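Local coordinates for periplasmic sugar-binding protein (Chloroflexus aurantiacus, PDB 4RXU), which binds beta-D-glucopyranose between its two lobes and probably serves as the sugar-capturing component of an ABC-type carbohydrate transporter, at residues K74-V79 against A101-A106; N225-L230 against A256-D261; A241-V246 against A264-V269. All blocks are in the same frame, centred on the assembly; numbering follows the deposited sequence.

In the fold
From the N terminus, the chain first closes contact 1, in which helix 72-84 meets helix 101-109 after a loop that runs through strand 89-92. This pair covers part of the mixed sheet in the lobe that holds the N terminus. Contact 1 is finished before the others open, its centre about 32 Å from that of contact 2 and about 46 Å from that of contact 3. In the other lobe, contacts 2 and 3 cross, their segments alternating along the chain. Contact 2 pairs helix 224-237 with helix 253-264, closing a loop through strand 246-249. Contact 3, whose loop runs through helix 253-264, joins the connections from those helices into neighbouring strands 246-249 and 269-274.

Contact 1 (K74-V79 against A101-A106); sequences KEKENV and AAAAEA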
loop_
_atom_site.group_PDB
_atom_site.type_symbol
_atom_site.label_atom_id
_atom_site.label_comp_id
_atom_site.label_asym_id
_atom_site.label_seq_id
_atom_site.Cartn_x
_atom_site.Cartn_y
_atom_site.Cartn_z
ATOM N N LYS A 74 14.114 13.519 9.292
ATOM C CA LYS A 74 13.550 14.689 8.604
ATOM C C LYS A 74 12.054 14.791 8.890
ATOM O O LYS A 74 11.520 15.866 9.066
ATOM C CB LYS A 74 13.787 14.624 7.104
ATOM C CG LYS A 74 13.213 15.800 6.337
ATOM C CD LYS A 74 13.904 17.096 6.699
ATOM C CE LYS A 74 13.466 18.320 5.913
ATOM N NZ LYS A 74 13.878 18.320 4.501
ATOM N N GLU A 75 11.381 13.650 8.916
ATOM C CA GLU A 75 9.972 13.616 9.272
ATOM C C GLU A 75 9.691 14.301 10.617
ATOM O O GLU A 75 8.800 15.121 10.748
ATOM C CB GLU A 75 9.548 12.156 9.284
ATOM C CG GLU A 75 8.143 11.902 9.769
ATOM C CD GLU A 75 7.929 10.413 9.782
ATOM O OE1 GLU A 75 8.169 9.790 10.853
ATOM O OE2 GLU A 75 7.607 9.864 8.702
ATOM N N LYS A 76 10.528 13.987 11.588
ATOM C CA LYS A 76 10.371 14.566 12.897
ATOM C C LYS A 76 10.600 16.076 12.829
ATOM O O LYS A 76 9.840 16.829 13.448
ATOM C CB LYS A 76 11.287 13.911 13.937
ATOM C CG LYS A 76 10.986 14.399 15.343
ATOM C CD LYS A 76 11.844 13.710 16.368
ATOM C CE LYS A 76 11.330 13.943 17.782
ATOM N NZ LYS A 76 11.366 15.400 18.041
ATOM N N GLU A 77 11.622 16.503 12.094
ATOM C CA GLU A 77 11.853 17.923 11.854
ATOM C C GLU A 77 10.621 18.587 11.248
ATOM O O GLU A 77 10.196 19.653 11.693
ATOM C CB GLU A 77 13.062 18.121 10.938
ATOM C CG GLU A 77 14.377 17.647 11.534
ATOM C CD GLU A 77 15.575 18.369 10.951
ATOM O OE1 GLU A 77 15.449 18.939 9.847
ATOM O OE2 GLU A 77 16.645 18.366 11.597
ATOM N N ASN A 78 10.052 17.949 10.230
ATOM C CA ASN A 78 8.872 18.466 9.575
ATOM C C ASN A 78 7.767 18.700 10.591
ATOM O O ASN A 78 7.095 19.749 10.584
ATOM C CB ASN A 78 8.383 17.495 8.496
ATOM C CG ASN A 78 9.221 17.505 7.235
ATOM O OD1 ASN A 78 9.153 16.524 6.450
ATOM N ND2 ASN A 78 9.937 18.578 6.976
ATOM N N VAL A 79 7.548 17.705 11.443
ATOM C CA VAL A 79 6.530 17.846 12.484
ATOM C C VAL A 79 6.873 19.026 13.390
ATOM O O VAL A 79 6.010 19.832 13.729
ATOM C CB VAL A 79 6.350 16.541 13.270
ATOM C CG1 VAL A 79 5.446 16.707 14.481
ATOM C CG2 VAL A 79 5.753 15.494 12.347
ATOM N N ALA A 101 7.064 7.231 16.229
ATOM C CA ALA A 101 6.481 7.422 17.548
ATOM C C ALA A 101 6.873 8.749 18.224
ATOM O O ALA A 101 6.009 9.469 18.756
ATOM C CB ALA A 101 6.777 6.223 18.455
ATOM N N ALA A 102 8.157 9.091 18.195
ATOM C CA ALA A 102 8.609 10.313 18.892
ATOM C C ALA A 102 7.999 11.565 18.260
ATOM O O ALA A 102 7.640 12.512 18.954
ATOM C CB ALA A 102 10.126 10.413 18.938
ATOM N N ALA A 103 7.851 11.557 16.939
ATOM C CA ALA A 103 7.195 12.660 16.238
ATOM C C ALA A 103 5.741 12.853 16.663
ATOM O O ALA A 103 5.286 13.988 16.912
ATOM C CB ALA A 103 7.297 12.446 14.734
ATOM N N ALA A 104 5.021 11.729 16.750
ATOM C CA ALA A 104 3.623 11.752 17.170
ATOM C C ALA A 104 3.539 12.275 18.625
ATOM O O ALA A 104 2.687 13.083 18.977
ATOM C CB ALA A 104 3.024 10.349 17.045
ATOM N N GLU A 105 4.443 11.789 19.465
ATOM C CA GLU A 105 4.493 12.183 20.856
ATOM C C GLU A 105 4.798 13.667 20.999
ATOM O O GLU A 105 4.204 14.338 21.848
ATOM C CB GLU A 105 5.502 11.322 21.614
ATOM C CG GLU A 105 4.973 9.905 21.793
ATOM C CD GLU A 105 6.016 8.864 22.131
ATOM O OE1 GLU A 105 7.228 9.166 22.208
ATOM O OE2 GLU A 105 5.589 7.700 22.293
ATOM N N ALA A 106 5.685 14.182 20.153
ATOM C CA ALA A 106 6.002 15.609 20.170
ATOM C C ALA A 106 4.786 16.442 19.787
ATOM O O ALA A 106 4.543 17.499 20.362
ATOM C CB ALA A 106 7.179 15.935 19.253
#
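Lys76 and Val79 of helix 72-84 reach across to an alanine face made by Ala102, Ala103 and Ala106. The CG of Lys76 lies anti to its backbone N (chi1 -172°), and the extended chain beyond it carries CE to Ala102 CB, 3.9 Å away; the bend at chi4 then turns NZ toward Ala106 CB. The lysine packs on the neighbouring helix mainly through its hydrocarbon chain, while its charge is met by a salt bridge to Glu80 on its own helix. Ala103 faces the backbone at the root of this chain, its CB 4.2 Å from Lys76 CA. Val79 divides its two branches: CG1 rests 3.7 Å from the carbonyl O of Ala103, and CG2 meets Ala103 CB at 4.2 Å. A branched, apolar residue suits this buried place, since Val79 also touches Leu90 and Ile92 of the sheet below. Small alanines suit the facing helix because they add little bulk between axes 9.2 Å apart. The helices run nearly parallel, at 8°, as successive helices on one face of the alpha/beta lobe of a periplasmic binding protein.

Contact 2 (N225-L230 against A256-D261); sequences NTAKNL and ARAIAD
Helices 225-230 and 256-261 run in the same general direction, their axes 7.7 Å apart at closest and crossing at -28°; the CA atoms of Lys228 and Ala258 come nearest, at 4.6 Å. Alanine on both sides permits this close approach. The methyls of Ala227 and Ala258 meet at 4.0 Å, CB to CB, and Ala258 CB also lies beside the backbone N and CB of Lys228. Ile259 adds a larger apolar group: its CG1 packs against both the CB and the carbonyl O of Ala227, the latter at 3.8 Å. Lys228 borders this buried patch. With CG anti to the backbone N (chi1 -172°) and the chain extended beyond, its CG passes 3.7 Å from Ala258 O and its CE reaches 4.1 Å from Asp261 CB, the two side chains crossing at about a right angle. Lysine suits the border, having a long apolar chain to lay beside Ala258 and a charged end for solvent. A water accepts from Lys228 NZ at 2.7 Å and donates to Asp261 OD2 at 2.8 Å. The short aspartate gives this water one oxygen, while OD1 is hydrogen-bonded to Tyr286 OH. Both helices flank the parallel sheet of the second lobe. Apolar packing thus fills the buried side, and water links opposite charges at the border, probably softening their attraction.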
loop_
_atom_site.group_PDB
_atom_site.type_symbol
_atom_site.label_atom_id
_atom_site.label_comp_id
_atom_site.label_asym_id
_atom_site.label_seq_id
_atom_site.Cartn_x
_atom_site.Cartn_y
_atom_site.Cartn_z
ATOM N N ASN A 225 13.655 -0.887 -8.982
ATOM C CA ASN A 225 14.864 -1.640 -9.335
ATOM C C ASN A 225 15.098 -2.822 -8.410
ATOM O O ASN A 225 15.513 -3.899 -8.849
ATOM C CB ASN A 225 16.116 -0.751 -9.374
ATOM C CG ASN A 225 16.223 0.050 -10.652
ATOM O OD1 ASN A 225 15.481 -0.163 -11.609
ATOM N ND2 ASN A 225 17.144 0.992 -10.664
ATOM N N THR A 226 14.804 -2.611 -7.132
ATOM C CA THR A 226 14.919 -3.656 -6.131
ATOM C C THR A 226 13.981 -4.814 -6.502
ATOM O O THR A 226 14.381 -5.985 -6.482
ATOM C CB THR A 226 14.625 -3.133 -4.712
ATOM O OG1 THR A 226 15.526 -2.059 -4.390
ATOM C CG2 THR A 226 14.755 -4.248 -3.686
ATOM N N ALA A 227 12.745 -4.494 -6.883
ATOM C CA ALA A 227 11.802 -5.527 -7.312
ATOM C C ALA A 227 12.275 -6.244 -8.573
ATOM O O ALA A 227 12.248 -7.465 -8.646
ATOM C CB ALA A 227 10.459 -4.891 -7.580
ATOM N N LYS A 228 12.686 -5.478 -9.579
ATOM C CA LYS A 228 13.105 -6.109 -10.828
ATOM C C LYS A 228 14.280 -7.045 -10.588
ATOM O O LYS A 228 14.293 -8.185 -11.059
ATOM C CB LYS A 228 13.482 -5.082 -11.896
ATOM C CG LYS A 228 13.740 -5.737 -13.253
ATOM C CD LYS A 228 13.853 -4.739 -14.378
ATOM C CE LYS A 228 13.806 -5.472 -15.700
ATOM N NZ LYS A 228 14.256 -4.616 -16.815
ATOM N N ASN A 229 15.262 -6.554 -9.846
ATOM C CA ASN A 229 16.436 -7.363 -9.539
ATOM C C ASN A 229 16.147 -8.620 -8.744
ATOM O O ASN A 229 16.718 -9.681 -9.033
ATOM C CB ASN A 229 17.452 -6.519 -8.811
ATOM C CG ASN A 229 18.025 -5.474 -9.708
ATOM O OD1 ASN A 229 17.818 -5.506 -10.927
ATOM N ND2 ASN A 229 18.729 -4.550 -9.142
ATOM N N LEU A 230 15.249 -8.505 -7.772
ATOM C CA LEU A 230 14.839 -9.671 -7.020
ATOM C C LEU A 230 14.147 -10.681 -7.930
ATOM O O LEU A 230 14.443 -11.856 -7.877
ATOM C CB LEU A 230 13.932 -9.286 -5.863
ATOM C CG LEU A 230 13.548 -10.421 -4.917
ATOM C CD1 LEU A 230 14.777 -11.073 -4.268
ATOM C CD2 LEU A 230 12.591 -9.895 -3.860
ATOM N N ALA A 256 4.988 -4.404 -9.409
ATOM C CA ALA A 256 4.364 -5.338 -10.353
ATOM C C ALA A 256 4.918 -5.201 -11.769
ATOM O O ALA A 256 5.183 -6.213 -12.433
ATOM C CB ALA A 256 2.858 -5.157 -10.362
ATOM N N ARG A 257 5.083 -3.973 -12.241
ATOM C CA ARG A 257 5.579 -3.778 -13.598
ATOM C C ARG A 257 7.020 -4.239 -13.684
ATOM O O ARG A 257 7.407 -4.859 -14.669
ATOM C CB ARG A 257 5.417 -2.327 -14.031
ATOM C CG ARG A 257 3.955 -1.880 -14.117
ATOM C CD ARG A 257 3.797 -0.584 -14.908
ATOM N NE ARG A 257 4.715 0.472 -14.446
ATOM C CZ ARG A 257 4.536 1.212 -13.354
ATOM N NH1 ARG A 257 3.436 1.050 -12.622
ATOM N NH2 ARG A 257 5.472 2.114 -12.980
ATOM N N ALA A 258 7.816 -3.933 -12.654
ATOM C CA ALA A 258 9.232 -4.334 -12.631
ATOM C C ALA A 258 9.354 -5.853 -12.679
ATOM O O ALA A 258 10.146 -6.409 -13.438
ATOM C CB ALA A 258 9.904 -3.809 -11.372
ATOM N N ILE A 259 8.540 -6.518 -11.874
ATOM C CA ILE A 259 8.543 -7.969 -11.777
ATOM C C ILE A 259 7.989 -8.598 -13.050
ATOM O O ILE A 259 8.586 -9.520 -13.625
ATOM C CB ILE A 259 7.757 -8.441 -10.521
ATOM C CG1 ILE A 259 8.498 -7.985 -9.249
ATOM C CG2 ILE A 259 7.563 -9.947 -10.543
ATOM C CD1 ILE A 259 7.661 -7.943 -7.990
ATOM N N ALA A 260 6.864 -8.073 -13.512
ATOM C CA ALA A 260 6.308 -8.506 -14.801
ATOM C C ALA A 260 7.315 -8.376 -15.940
ATOM O O ALA A 260 7.411 -9.268 -16.782
ATOM C CB ALA A 260 5.040 -7.729 -15.125
ATOM N N ASP A 261 8.085 -7.299 -15.944
ATOM C CA ASP A 261 9.113 -7.089 -16.976
ATOM C C ASP A 261 10.142 -8.215 -16.965
ATOM O O ASP A 261 10.550 -8.715 -18.013
ATOM C CB ASP A 261 9.832 -5.736 -16.815
ATOM C CG ASP A 261 8.958 -4.535 -17.147
ATOM O OD1 ASP A 261 7.839 -4.686 -17.716
ATOM O OD2 ASP A 261 9.419 -3.415 -16.798
HETATM O O HOH W 1 12.130 -2.952 -16.791
#

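Contact 3 (A241-V246 against A264-V269); sequences ADKGKV and AADKDV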
loop_
_atom_site.group_PDB
_atom_site.type_symbol
_atom_site.label_atom_id
_atom_site.label_comp_id
_atom_site.label_asym_id
_atom_site.label_seq_id
_atom_site.Cartn_x
_atom_site.Cartn_y
_atom_site.Cartn_z
ATOM N N ALA A 241 11.202 -26.216 -14.617
ATOM C CA ALA A 241 10.112 -26.867 -13.874
ATOM C C ALA A 241 9.374 -25.942 -12.898
ATOM O O ALA A 241 8.262 -26.237 -12.454
ATOM C CB ALA A 241 10.645 -28.070 -13.124
ATOM N N ASP A 242 10.022 -24.835 -12.563
ATOM C CA ASP A 242 9.460 -23.827 -11.658
ATOM C C ASP A 242 8.776 -22.677 -12.383
ATOM O O ASP A 242 8.347 -21.708 -11.753
ATOM C CB ASP A 242 10.580 -23.253 -10.802
ATOM C CG ASP A 242 11.314 -24.321 -10.028
ATOM O OD1 ASP A 242 10.651 -25.215 -9.486
ATOM O OD2 ASP A 242 12.559 -24.274 -9.966
ATOM N N LYS A 243 8.674 -22.790 -13.703
ATOM C CA LYS A 243 8.139 -21.729 -14.522
ATOM C C LYS A 243 6.909 -22.218 -15.240
ATOM O O LYS A 243 6.015 -22.789 -14.615
ATOM C CB LYS A 243 9.228 -21.203 -15.451
ATOM C CG LYS A 243 10.308 -20.530 -14.634
ATOM C CD LYS A 243 11.545 -20.217 -15.409
ATOM C CE LYS A 243 12.636 -19.816 -14.440
ATOM N NZ LYS A 243 13.800 -19.282 -15.158
ATOM N N GLY A 244 6.847 -21.992 -16.546
ATOM C CA GLY A 244 5.639 -22.243 -17.295
ATOM C C GLY A 244 4.576 -21.214 -16.962
ATOM O O GLY A 244 4.741 -20.026 -17.175
ATOM N N LYS A 245 3.466 -21.692 -16.444
ATOM C CA LYS A 245 2.365 -20.811 -16.083
ATOM C C LYS A 245 2.438 -20.480 -14.610
ATOM O O LYS A 245 2.214 -21.353 -13.764
ATOM C CB LYS A 245 1.059 -21.507 -16.369
ATOM C CG LYS A 245 -0.153 -20.640 -16.148
ATOM C CD LYS A 245 -1.245 -21.144 -17.045
ATOM C CE LYS A 245 -2.459 -21.423 -16.225
ATOM N NZ LYS A 245 -3.404 -22.188 -17.073
ATOM N N VAL A 246 2.686 -19.211 -14.292
ATOM C CA VAL A 246 3.112 -18.847 -12.956
ATOM C C VAL A 246 2.241 -17.756 -12.382
ATOM O O VAL A 246 1.560 -17.039 -13.095
ATOM C CB VAL A 246 4.600 -18.432 -12.908
ATOM C CG1 VAL A 246 5.479 -19.481 -13.577
ATOM C CG2 VAL A 246 4.827 -17.062 -13.533
ATOM N N ALA A 264 8.250 -11.534 -18.104
ATOM C CA ALA A 264 7.902 -11.472 -19.534
ATOM C C ALA A 264 9.089 -11.851 -20.406
ATOM O O ALA A 264 8.924 -12.398 -21.489
ATOM C CB ALA A 264 7.421 -10.085 -19.901
ATOM N N ALA A 265 10.284 -11.530 -19.921
ATOM C CA ALA A 265 11.539 -11.801 -20.640
ATOM C C ALA A 265 12.083 -13.227 -20.546
ATOM O O ALA A 265 13.063 -13.554 -21.210
ATOM C CB ALA A 265 12.620 -10.829 -20.193
ATOM N N ASP A 266 11.475 -14.060 -19.715
ATOM C CA ASP A 266 11.989 -15.391 -19.456
ATOM C C ASP A 266 11.224 -16.304 -20.391
ATOM O O ASP A 266 10.015 -16.488 -20.239
ATOM C CB ASP A 266 11.762 -15.752 -17.990
ATOM C CG ASP A 266 12.343 -17.103 -17.607
ATOM O OD1 ASP A 266 12.074 -18.107 -18.301
ATOM O OD2 ASP A 266 13.051 -17.165 -16.578
ATOM N N LYS A 267 11.919 -16.865 -21.375
ATOM C CA LYS A 267 11.263 -17.707 -22.387
ATOM C C LYS A 267 10.539 -18.936 -21.811
ATOM O O LYS A 267 9.627 -19.474 -22.440
ATOM C CB LYS A 267 12.268 -18.124 -23.467
ATOM C CG LYS A 267 13.337 -19.087 -22.980
ATOM C CD LYS A 267 14.360 -19.416 -24.051
ATOM C CE LYS A 267 15.401 -20.375 -23.494
ATOM N NZ LYS A 267 16.338 -20.851 -24.542
ATOM N N ASP A 268 10.952 -19.380 -20.621
ATOM C CA ASP A 268 10.360 -20.583 -19.990
ATOM C C ASP A 268 9.108 -20.248 -19.199
ATOM O O ASP A 268 8.408 -21.140 -18.730
ATOM C CB ASP A 268 11.371 -21.300 -19.082
ATOM C CG ASP A 268 12.548 -21.895 -19.859
ATOM O OD1 ASP A 268 12.325 -22.391 -20.975
ATOM O OD2 ASP A 268 13.687 -21.887 -19.342
ATOM N N VAL A 269 8.840 -18.955 -19.032
ATOM C CA VAL A 269 7.571 -18.482 -18.470
ATOM C C VAL A 269 6.602 -18.305 -19.630
ATOM O O VAL A 269 6.710 -17.360 -20.421
ATOM C CB VAL A 269 7.744 -17.171 -17.680
ATOM C CG1 VAL A 269 6.391 -16.624 -17.217
ATOM C CG2 VAL A 269 8.666 -17.405 -16.495
HETATM O O HOH W 2 14.465 -21.724 -16.598
#
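Chi1 of Lys243 (-66°) sets CG off toward 264-269, and the extended chain beyond carries NZ to the carboxylate of Asp266, which it crosses at about a right angle; Asp266 CG, anti to its backbone N (chi1 -177°), lies on the side facing the lysine. Lys243 NZ donates to the syn lone pair of Asp266 OD2, 2.7 Å away, in a salt bridge. The other oxygen, OD1, accepts from Asp268 N at 2.9 Å, forming an Asx turn within the type I turn from Asp266 to Val269. Aspartate suits this place because its short side chain keeps one oxygen on its own turn and offers the other to Lys243. Lys243 NZ also bonds to Leu235 O and, through a water, to Asp268 OD2. The aliphatic part of the lysine packs too, CB on Asp268 O at 3.4 Å, CD on Asp268 CB at 3.8 Å and CG near Val269 CG2. Gly244 N donates to Asp268 O at 2.8 Å, and glycine readily accepts the positive phi of 72° there. Val246 CG2 and Val269 CG1 touch at 4.0 Å, with Phe263 beside both valines. An alanine in place of Asp266 would probably leave Lys243 NZ without its carboxylate mate and Asp268 N without its Asx-turn acceptor, the lysine end then held by Leu235 O and water. Charge and hydrogen bonding together thus probably fix the two loops at this surface contact.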